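Long-range contacts in response regulator ChrA (Corynebacterium diphtheriae, PDB 4YN8), which probably binds DNA to regulate transcription, as the response regulator of a haem-sensing two-component system: residues A[147-155]-A[193-203]; A[83-93]-A[130-138]. The protein carries 1 engineered substitution. One frame throughout, in Å; residues are numbered along the deposited sequence. Where two conformers were deposited one is given.

Overall arrangement
The two contacts lie in different parts of one extended chain: contact 2 joins the receiver domain to helix 126-136, which leads toward the DNA-binding domain, and contact 1 lies in that LuxR-type helix-turn-helix domain. Their centres are 33 Å apart, their nearest atoms about 14 Å, and they do not touch; along the chain contact 2 closes before contact 1 opens. After a linker, the next helix is 145-155, one side of contact 1. Only contact 2 lies near the magnesium site of Asp12, His14 and Asp54, with the side chain of Ala87 about 7 Å from that of Asp54. Contact 1 has a different magnesium ion, held by the chain's C-terminal carboxylate.

Contact 1. Residues A[147-155]-A[193-203]; sequences EIEILQNLE and AITAARQQRLI. With MG (magnesium ion), chain G.
Helix-to-helix packing, finished by the end of the chain, closes the LuxR-type helix-turn-helix domain here: Leu151 and Leu154 of helix 145-155 meet Ala193, Ile194 and Ala197 of helix 190-199. Small alanines suit this place because they let Leu151 come close; Leu151 CD2 lies 4.2 Å from Ala193 CB. Ile194 is the wedge. Its CD1 presses against Leu154 CB (3.6 Å) and the backbone around Glu155 N. Leu143 also packs on Leu151 and Leu202, and Leu163 of helix 160-167 on Leu154.

After a Schellman motif at Arg201, the last residues turn back over helix 145-155. Ile203 lays CG2 against Leu151 CB at 3.6 Å, its CG1 set between the backbone N and carbonyl carbon (chi1 56°), which directs CD1 toward the Glu155 carboxylate. On the polar rim, in a salt bridge, Arg198 grips Glu155 side-on: NE and NH2 both give to OE2, which lies in the guanidinium plane. The carboxylate is turned 64° from that plane, and its OE2 is met on the anti side by donors somewhat out of the carboxylate plane.

Glu155 OE1 takes a bond from a water of the magnesium ion, which Ile203 OXT binds directly at 2.1 Å. Gln152, its chain extended beyond CG, gives a nearly straight bond (170°) from NE2 to the same Ile203 OXT, 3.1 Å away.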
loop_
_atom_site.group_PDB
_atom_site.type_symbol
_atom_site.label_atom_id
_atom_site.label_comp_id
_atom_site.label_asym_id
_atom_site.label_seq_id
_atom_site.Cartn_x
_atom_site.Cartn_y
_atom_site.Cartn_z
ATOM N N GLU A 147 5.193 -25.588 -16.503
ATOM C CA GLU A 147 5.486 -24.372 -17.207
ATOM C C GLU A 147 6.775 -24.499 -18.059
ATOM O O GLU A 147 6.810 -24.004 -19.201
ATOM C CB GLU A 147 5.584 -23.203 -16.219
ATOM C CG GLU A 147 4.209 -22.701 -15.693
ATOM C CD GLU A 147 4.302 -21.786 -14.452
ATOM O OE1 GLU A 147 5.297 -21.840 -13.659
ATOM O OE2 GLU A 147 3.308 -21.053 -14.210
ATOM N N ILE A 148 7.788 -25.173 -17.530
ATOM C CA ILE A 148 9.030 -25.424 -18.277
ATOM C C ILE A 148 8.751 -26.285 -19.501
ATOM O O ILE A 148 9.221 -26.002 -20.605
ATOM C CB ILE A 148 10.081 -26.122 -17.392
ATOM C CG1 ILE A 148 10.540 -25.221 -16.229
ATOM C CG2 ILE A 148 11.240 -26.644 -18.244
ATOM C CD1 ILE A 148 11.057 -23.867 -16.669
ATOM N N GLU A 149 7.901 -27.301 -19.319
ATOM C CA GLU A 149 7.499 -28.165 -20.413
ATOM C C GLU A 149 6.799 -27.410 -21.468
ATOM O O GLU A 149 7.065 -27.596 -22.671
ATOM C CB GLU A 149 6.537 -29.252 -19.885
ATOM C CG GLU A 149 6.161 -30.305 -20.891
ATOM C CD GLU A 149 5.214 -31.357 -20.279
ATOM O OE1 GLU A 149 4.398 -31.006 -19.377
ATOM O OE2 GLU A 149 5.261 -32.514 -20.722
ATOM N N ILE A 150 5.895 -26.508 -21.087
ATOM C CA ILE A 150 5.242 -25.703 -22.092
ATOM C C ILE A 150 6.240 -24.838 -22.854
ATOM O O ILE A 150 6.133 -24.717 -24.089
ATOM C CB ILE A 150 4.126 -24.843 -21.448
ATOM C CG1 ILE A 150 2.914 -25.753 -21.132
ATOM C CG2 ILE A 150 3.675 -23.728 -22.341
ATOM C CD1 ILE A 150 1.897 -25.079 -20.267
ATOM N N LEU A 151 7.133 -24.180 -22.125
ATOM C CA LEU A 151 8.167 -23.338 -22.827
ATOM C C LEU A 151 9.019 -24.144 -23.803
ATOM O O LEU A 151 9.282 -23.677 -24.948
ATOM C CB LEU A 151 9.027 -22.615 -21.813
ATOM C CG LEU A 151 8.333 -21.455 -21.135
ATOM C CD1 LEU A 151 9.100 -21.159 -19.843
ATOM C CD2 LEU A 151 8.271 -20.227 -22.037
ATOM N N GLN A 152 9.434 -25.332 -23.396
ATOM C CA GLN A 152 10.283 -26.208 -24.252
ATOM C C GLN A 152 9.523 -26.560 -25.523
ATOM O O GLN A 152 10.100 -26.631 -26.629
ATOM C CB GLN A 152 10.692 -27.445 -23.504
ATOM C CG GLN A 152 11.715 -27.127 -22.435
ATOM C CD GLN A 152 12.044 -28.252 -21.539
ATOM O OE1 GLN A 152 11.206 -29.128 -21.252
ATOM N NE2 GLN A 152 13.292 -28.327 -21.161
ATOM N N ASN A 153 8.215 -26.787 -25.399
ATOM C CA ASN A 153 7.416 -27.026 -26.615
ATOM C C ASN A 153 7.087 -25.784 -27.426
ATOM O O ASN A 153 7.027 -25.856 -28.682
ATOM C CB ASN A 153 6.150 -27.843 -26.253
ATOM C CG ASN A 153 6.477 -29.272 -25.882
ATOM O OD1 ASN A 153 6.681 -29.636 -24.715
ATOM N ND2 ASN A 153 6.595 -30.078 -26.869
ATOM N N LEU A 154 6.913 -24.641 -26.772
ATOM C CA LEU A 154 6.748 -23.382 -27.486
ATOM C C LEU A 154 8.004 -23.109 -28.340
ATOM O O LEU A 154 7.891 -22.548 -29.442
ATOM C CB LEU A 154 6.595 -22.169 -26.564
ATOM C CG LEU A 154 5.278 -21.691 -25.992
ATOM C CD1 LEU A 154 5.543 -20.414 -25.185
ATOM C CD2 LEU A 154 4.233 -21.456 -27.093
ATOM N N GLU A 155 9.163 -23.469 -27.797
ATOM C CA GLU A 155 10.460 -23.259 -28.513
ATOM C C GLU A 155 10.492 -24.059 -29.821
ATOM O O GLU A 155 11.143 -23.651 -30.785
ATOM C CB GLU A 155 11.620 -23.713 -27.634
ATOM C CG GLU A 155 12.981 -23.261 -28.160
ATOM C CD GLU A 155 14.182 -23.778 -27.378
ATOM O OE1 GLU A 155 14.065 -24.840 -26.702
ATOM O OE2 GLU A 155 15.296 -23.170 -27.532
ATOM N N ALA A 193 8.604 -14.659 -24.967
ATOM C CA ALA A 193 8.740 -15.649 -23.920
ATOM C C ALA A 193 9.892 -16.611 -24.179
ATOM O O ALA A 193 10.624 -16.993 -23.261
ATOM C CB ALA A 193 7.466 -16.451 -23.740
ATOM N N ILE A 194 10.017 -17.038 -25.408
ATOM C CA ILE A 194 11.102 -17.938 -25.749
ATOM C C ILE A 194 12.450 -17.238 -25.574
ATOM O O ILE A 194 13.369 -17.821 -24.986
ATOM C CB ILE A 194 10.989 -18.500 -27.181
ATOM C CG1 ILE A 194 9.767 -19.431 -27.305
ATOM C CG2 ILE A 194 12.257 -19.264 -27.584
ATOM C CD1 ILE A 194 9.866 -20.633 -26.383
ATOM N N THR A 195 12.565 -16.025 -26.096
ATOM C CA THR A 195 13.800 -15.232 -25.873
ATOM C C THR A 195 14.125 -15.058 -24.389
ATOM O O THR A 195 15.272 -15.289 -23.974
ATOM C CB THR A 195 13.679 -13.854 -26.533
ATOM O OG1 THR A 195 13.464 -14.071 -27.917
ATOM C CG2 THR A 195 14.920 -13.040 -26.350
ATOM N N ALA A 196 13.147 -14.707 -23.576
ATOM C CA ALA A 196 13.398 -14.545 -22.158
ATOM C C ALA A 196 13.792 -15.865 -21.496
ATOM O O ALA A 196 14.657 -15.894 -20.637
ATOM C CB ALA A 196 12.199 -13.943 -21.444
ATOM N N ALA A 197 13.134 -16.963 -21.893
ATOM C CA ALA A 197 13.399 -18.259 -21.296
ATOM C C ALA A 197 14.820 -18.709 -21.650
ATOM O O ALA A 197 15.493 -19.325 -20.851
ATOM C CB ALA A 197 12.418 -19.275 -21.791
ATOM N N ARG A 198 15.254 -18.363 -22.850
ATOM C CA ARG A 198 16.655 -18.647 -23.248
ATOM C C ARG A 198 17.685 -17.789 -22.486
ATOM O O ARG A 198 18.694 -18.346 -22.008
ATOM C CB ARG A 198 16.846 -18.442 -24.752
ATOM C CG ARG A 198 16.133 -19.459 -25.582
ATOM C CD ARG A 198 16.226 -19.127 -27.043
ATOM N NE ARG A 198 15.838 -20.253 -27.886
ATOM C CZ ARG A 198 15.674 -20.153 -29.194
ATOM N NH1 ARG A 198 15.859 -18.973 -29.791
ATOM N NH2 ARG A 198 15.387 -21.255 -29.875
ATOM N N GLN A 199 17.415 -16.490 -22.330
ATOM C CA GLN A 199 18.317 -15.603 -21.598
ATOM C C GLN A 199 18.422 -16.026 -20.151
ATOM O O GLN A 199 19.505 -15.997 -19.529
ATOM C CB GLN A 199 17.799 -14.174 -21.669
ATOM C CG GLN A 199 17.928 -13.624 -23.068
ATOM C CD GLN A 199 17.231 -12.309 -23.236
ATOM O OE1 GLN A 199 16.375 -11.939 -22.412
ATOM N NE2 GLN A 199 17.558 -11.589 -24.313
ATOM N N GLN A 200 17.298 -16.486 -19.623
ATOM C CA GLN A 200 17.219 -16.894 -18.232
ATOM C C GLN A 200 17.650 -18.325 -17.963
ATOM O O GLN A 200 17.688 -18.815 -16.808
ATOM C CB GLN A 200 15.795 -16.645 -17.703
ATOM C CG GLN A 200 15.499 -15.177 -17.606
ATOM C CD GLN A 200 14.179 -14.843 -16.988
ATOM O OE1 GLN A 200 13.715 -15.559 -16.113
ATOM N NE2 GLN A 200 13.539 -13.750 -17.474
ATOM N N ARG A 201 18.010 -19.012 -19.027
ATOM C CA ARG A 201 18.489 -20.388 -18.949
ATOM C C ARG A 201 17.510 -21.377 -18.292
ATOM O O ARG A 201 17.913 -22.248 -17.508
ATOM C CB ARG A 201 19.897 -20.455 -18.320
ATOM C CG ARG A 201 20.883 -19.561 -19.028
ATOM C CD ARG A 201 21.183 -20.084 -20.407
ATOM N NE ARG A 201 22.473 -19.550 -20.886
ATOM C CZ ARG A 201 22.640 -18.355 -21.431
ATOM N NH1 ARG A 201 21.618 -17.522 -21.597
ATOM N NH2 ARG A 201 23.867 -17.973 -21.782
ATOM N N LEU A 202 16.253 -21.205 -18.636
ATOM C CA LEU A 202 15.163 -21.959 -18.019
ATOM C C LEU A 202 14.815 -23.255 -18.756
ATOM O O LEU A 202 14.238 -24.148 -18.119
ATOM C CB LEU A 202 13.931 -21.112 -17.926
ATOM C CG LEU A 202 14.092 -19.845 -17.105
ATOM C CD1 LEU A 202 12.825 -19.034 -17.124
ATOM C CD2 LEU A 202 14.442 -20.206 -15.663
ATOM N N ILE A 203 15.130 -23.338 -20.049
ATOM C CA ILE A 203 14.682 -24.408 -20.931
ATOM C C ILE A 203 15.781 -25.217 -21.612
ATOM O O ILE A 203 16.976 -24.795 -21.608
ATOM C CB ILE A 203 13.696 -23.885 -21.973
ATOM C CG1 ILE A 203 14.242 -22.723 -22.821
ATOM C CG2 ILE A 203 12.444 -23.437 -21.223
ATOM C CD1 ILE A 203 13.356 -22.369 -24.000
ATOM O OXT ILE A 203 15.446 -26.309 -22.163
HETATM MG MG MG G . 16.189 -27.146 -23.903
HETATM O O HOH W 1 15.852 -25.378 -24.904
HETATM O O HOH W 2 18.128 -26.391 -23.289
HETATM O O HOH W 3 14.417 -27.932 -24.464
HETATM O O HOH W 4 16.477 -28.910 -22.755
#

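Contact 2. Residues A[83-93]-A[130-138]; sequences YDTEADILAAV and NALMQRVSK. With SO4 (sulfate ion), chain B.
Ile89 and Ala131 meet at the close-packed centre of a contact that joins the CheY-like receiver domain, through the loop after strand 77-81 and the start of helix 89-94, to helix 126-136, which follows the last core helix, 107-119, and leads toward the DNA-binding domain. Ile89 points into the other segment. With CG1 anti to the backbone N (chi1 -176°), it sends CD1 to Ala131 CB at 3.9 Å and leaves CG2 to lie along the aliphatic part of Arg135, 3.7 Å from its CG. The methyl of Ala131 is small enough to fit against the backbone at Tyr83, whose carbonyl O is 3.7 Å from that CB. Leu132 carries the packing along the helix: CD1 rests on the backbone of Leu90, while CD2 meets Val93 CG1 tip to tip.

The margins are looser. At one, an apolar edge, the exposed Leu90 and Val136 touch lightly. Separately, a watered seam runs along the loop: one water bridges the carbonyl oxygens of Tyr83 and Ala131 by giving a bond to each, and a second gives to Thr85 O and accepts from Arg135 NH1, lying in the guanidinium plane. Arginine suits this border because its carbon chain packs on Ile89 while its guanidinium donates to the backbone carbonyl of Ala87 and to a water.

Toward the magnesium site, Thr85 OG1 accepts from Ala87 N in an ST turn and gives a hydrogen bond, modelled very short, to a sulfate, probably from the crystallisation liquor, which Thr81 and Lys103 bind too. Ala87 O is held from across the contact: a bend at chi2 (64°) in Arg135 brings NH1 to it at 2.9 Å, nearly along the C=O axis, with a weak second bond from NH2 at 3.2 Å.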
loop_
_atom_site.group_PDB
_atom_site.type_symbol
_atom_site.label_atom_id
_atom_site.label_comp_id
_atom_site.label_asym_id
_atom_site.label_seq_id
_atom_site.Cartn_x
_atom_site.Cartn_y
_atom_site.Cartn_z
ATOM N N TYR A 83 0.657 -2.708 11.070
ATOM C CA TYR A 83 1.774 -3.399 10.401
ATOM C C TYR A 83 1.293 -4.450 9.414
ATOM O O TYR A 83 1.999 -4.755 8.447
ATOM C CB TYR A 83 2.722 -3.981 11.445
ATOM C CG TYR A 83 2.248 -5.261 12.085
ATOM C CD1 TYR A 83 1.424 -5.243 13.208
ATOM C CD2 TYR A 83 2.603 -6.501 11.537
ATOM C CE1 TYR A 83 0.988 -6.415 13.787
ATOM C CE2 TYR A 83 2.167 -7.684 12.135
ATOM C CZ TYR A 83 1.343 -7.632 13.242
ATOM O OH TYR A 83 0.919 -8.822 13.852
ATOM N N ASP A 84 0.099 -4.975 9.658
ATOM C CA ASP A 84 -0.498 -6.020 8.848
ATOM C C ASP A 84 -1.691 -5.540 8.084
ATOM O O ASP A 84 -2.595 -6.307 7.704
ATOM C CB ASP A 84 -0.885 -7.243 9.696
ATOM C CG ASP A 84 -1.909 -6.924 10.794
ATOM O OD1 ASP A 84 -2.192 -5.701 11.106
ATOM O OD2 ASP A 84 -2.384 -7.931 11.363
ATOM N N THR A 85 -1.715 -4.231 7.762
ATOM C CA THR A 85 -2.869 -3.686 7.136
ATOM C C THR A 85 -3.132 -4.313 5.764
ATOM O O THR A 85 -2.195 -4.695 5.039
ATOM C CB THR A 85 -2.750 -2.133 6.918
ATOM O OG1 THR A 85 -4.008 -1.632 6.407
ATOM C CG2 THR A 85 -1.535 -1.802 6.060
ATOM N N GLU A 86 -4.385 -4.430 5.428
ATOM C CA GLU A 86 -4.752 -4.831 4.089
ATOM C C GLU A 86 -4.846 -3.648 3.118
ATOM O O GLU A 86 -4.965 -3.865 1.914
ATOM C CB GLU A 86 -6.058 -5.578 4.096
ATOM C CG GLU A 86 -5.829 -6.977 4.657
ATOM C CD GLU A 86 -7.075 -7.835 4.680
ATOM O OE1 GLU A 86 -8.214 -7.323 4.574
ATOM O OE2 GLU A 86 -6.895 -9.049 4.835
ATOM N N ALA A 87 -4.719 -2.428 3.618
ATOM C CA ALA A 87 -4.725 -1.241 2.772
ATOM C C ALA A 87 -3.500 -1.159 1.855
ATOM O O ALA A 87 -2.522 -1.875 2.048
ATOM C CB ALA A 87 -4.757 -0.010 3.619
ATOM N N ASP A 88 -3.534 -0.197 0.934
ATOM C CA ASP A 88 -2.451 -0.002 -0.009
ATOM C C ASP A 88 -1.375 0.853 0.629
ATOM O O ASP A 88 -1.310 2.098 0.440
ATOM C CB ASP A 88 -2.937 0.663 -1.287
ATOM C CG ASP A 88 -1.951 0.526 -2.425
ATOM O OD1 ASP A 88 -0.750 0.253 -2.219
ATOM O OD2 ASP A 88 -2.418 0.725 -3.549
ATOM N N ILE A 89 -0.550 0.177 1.426
ATOM C CA ILE A 89 0.464 0.888 2.208
ATOM C C ILE A 89 1.494 1.553 1.264
ATOM O O ILE A 89 1.953 2.661 1.570
ATOM C CB ILE A 89 1.111 -0.045 3.258
ATOM C CG1 ILE A 89 2.118 0.733 4.141
ATOM C CG2 ILE A 89 1.804 -1.180 2.559
ATOM C CD1 ILE A 89 2.598 -0.091 5.332
ATOM N N LEU A 90 1.839 0.932 0.148
ATOM C CA LEU A 90 2.766 1.566 -0.779
ATOM C C LEU A 90 2.168 2.871 -1.336
ATOM O O LEU A 90 2.853 3.899 -1.357
ATOM C CB LEU A 90 3.158 0.640 -1.884
ATOM C CG LEU A 90 4.066 1.244 -2.977
ATOM C CD1 LEU A 90 5.364 1.737 -2.381
ATOM C CD2 LEU A 90 4.300 0.207 -4.103
ATOM N N ALA A 91 0.907 2.836 -1.768
ATOM C CA ALA A 91 0.299 4.097 -2.275
ATOM C C ALA A 91 0.261 5.154 -1.182
ATOM O O ALA A 91 0.432 6.349 -1.487
ATOM C CB ALA A 91 -1.088 3.852 -2.846
ATOM N N ALA A 92 0.020 4.747 0.075
ATOM C CA ALA A 92 -0.005 5.685 1.206
ATOM C C ALA A 92 1.349 6.332 1.422
ATOM O O ALA A 92 1.456 7.555 1.620
ATOM C CB ALA A 92 -0.495 5.028 2.502
ATOM N N VAL A 93 2.408 5.514 1.355
ATOM C CA VAL A 93 3.758 6.053 1.505
ATOM C C VAL A 93 4.101 6.960 0.298
ATOM O O VAL A 93 4.701 8.052 0.446
ATOM C CB VAL A 93 4.771 4.919 1.746
ATOM C CG1 VAL A 93 6.223 5.431 1.703
ATOM C CG2 VAL A 93 4.492 4.268 3.111
ATOM N N ASN A 130 9.446 -0.842 7.886
ATOM C CA ASN A 130 9.563 -2.277 7.935
ATOM C C ASN A 130 8.263 -2.976 7.379
ATOM O O ASN A 130 8.334 -3.934 6.603
ATOM C CB ASN A 130 9.974 -2.711 9.376
ATOM C CG ASN A 130 11.367 -2.190 9.834
ATOM O OD1 ASN A 130 12.251 -1.799 9.059
ATOM N ND2 ASN A 130 11.560 -2.188 11.161
ATOM N N ALA A 131 7.063 -2.471 7.748
ATOM C CA ALA A 131 5.797 -2.986 7.253
ATOM C C ALA A 131 5.697 -2.860 5.726
ATOM O O ALA A 131 5.175 -3.731 5.016
ATOM C CB ALA A 131 4.632 -2.218 7.937
ATOM N N LEU A 132 6.206 -1.754 5.199
ATOM C CA LEU A 132 6.168 -1.513 3.776
ATOM C C LEU A 132 7.054 -2.531 3.063
ATOM O O LEU A 132 6.663 -3.114 2.092
ATOM C CB LEU A 132 6.658 -0.114 3.489
ATOM C CG LEU A 132 6.840 0.246 2.000
ATOM C CD1 LEU A 132 5.528 0.175 1.241
ATOM C CD2 LEU A 132 7.499 1.601 1.852
ATOM N N MET A 133 8.259 -2.740 3.582
ATOM C CA MET A 133 9.197 -3.698 2.980
ATOM C C MET A 133 8.655 -5.093 2.992
ATOM O O MET A 133 8.683 -5.799 1.991
ATOM C CB MET A 133 10.492 -3.675 3.746
ATOM C CG MET A 133 11.248 -2.425 3.453
ATOM S SD MET A 133 12.472 -2.773 2.200
ATOM C CE MET A 133 13.584 -3.883 3.071
ATOM N N GLN A 134 8.062 -5.480 4.113
ATOM C CA GLN A 134 7.431 -6.802 4.218
ATOM C C GLN A 134 6.319 -6.980 3.206
ATOM O O GLN A 134 6.199 -8.018 2.604
ATOM C CB GLN A 134 6.826 -7.030 5.597
ATOM C CG GLN A 134 7.765 -6.999 6.783
ATOM C CD GLN A 134 7.391 -8.081 7.795
ATOM O OE1 GLN A 134 6.642 -8.996 7.468
ATOM N NE2 GLN A 134 7.945 -8.003 8.999
ATOM N N ARG A 135 5.498 -5.934 3.014
ATOM C CA ARG A 135 4.381 -6.016 2.107
ATOM C C ARG A 135 4.839 -6.134 0.659
ATOM O O ARG A 135 4.302 -6.954 -0.073
ATOM C CB ARG A 135 3.474 -4.785 2.272
ATOM C CG ARG A 135 2.335 -4.668 1.302
ATOM C CD ARG A 135 1.293 -5.809 1.433
ATOM N NE ARG A 135 0.168 -5.415 0.612
ATOM C CZ ARG A 135 -0.809 -4.584 1.003
ATOM N NH1 ARG A 135 -0.895 -4.204 2.279
ATOM N NH2 ARG A 135 -1.770 -4.276 0.148
ATOM N N VAL A 136 5.757 -5.288 0.246
ATOM C CA VAL A 136 6.054 -5.252 -1.162
ATOM C C VAL A 136 7.119 -6.231 -1.622
ATOM O O VAL A 136 7.171 -6.477 -2.806
ATOM C CB VAL A 136 6.390 -3.875 -1.660
ATOM C CG1 VAL A 136 5.356 -2.844 -1.227
ATOM C CG2 VAL A 136 7.719 -3.439 -1.238
ATOM N N SER A 137 7.979 -6.689 -0.744
ATOM C CA SER A 137 9.108 -7.565 -1.155
ATOM C C SER A 137 8.740 -9.045 -1.031
ATOM O O SER A 137 9.167 -9.703 -0.082
ATOM C CB SER A 137 10.279 -7.275 -0.273
ATOM O OG SER A 137 11.472 -7.890 -0.783
ATOM N N LYS A 138 7.909 -9.521 -1.952
ATOM C CA LYS A 138 7.436 -10.928 -1.956
ATOM C C LYS A 138 8.262 -11.829 -2.883
ATOM O O LYS A 138 8.230 -11.617 -4.048
ATOM C CB LYS A 138 6.042 -10.964 -2.518
ATOM C CG LYS A 138 5.031 -10.151 -1.776
ATOM C CD LYS A 138 4.919 -10.649 -0.367
ATOM C CE LYS A 138 3.518 -10.379 0.156
ATOM N NZ LYS A 138 3.646 -9.647 1.436
HETATM S S SO4 B . -5.472 1.334 8.044
HETATM O O1 SO4 B . -5.261 0.808 9.405
HETATM O O2 SO4 B . -5.320 0.240 7.083
HETATM O O3 SO4 B . -6.788 1.956 7.754
HETATM O O4 SO4 B . -4.428 2.410 7.732
HETATM O O HOH W 5 2.993 -5.139 5.998
HETATM O O HOH W 6 0.598 -4.539 4.502
#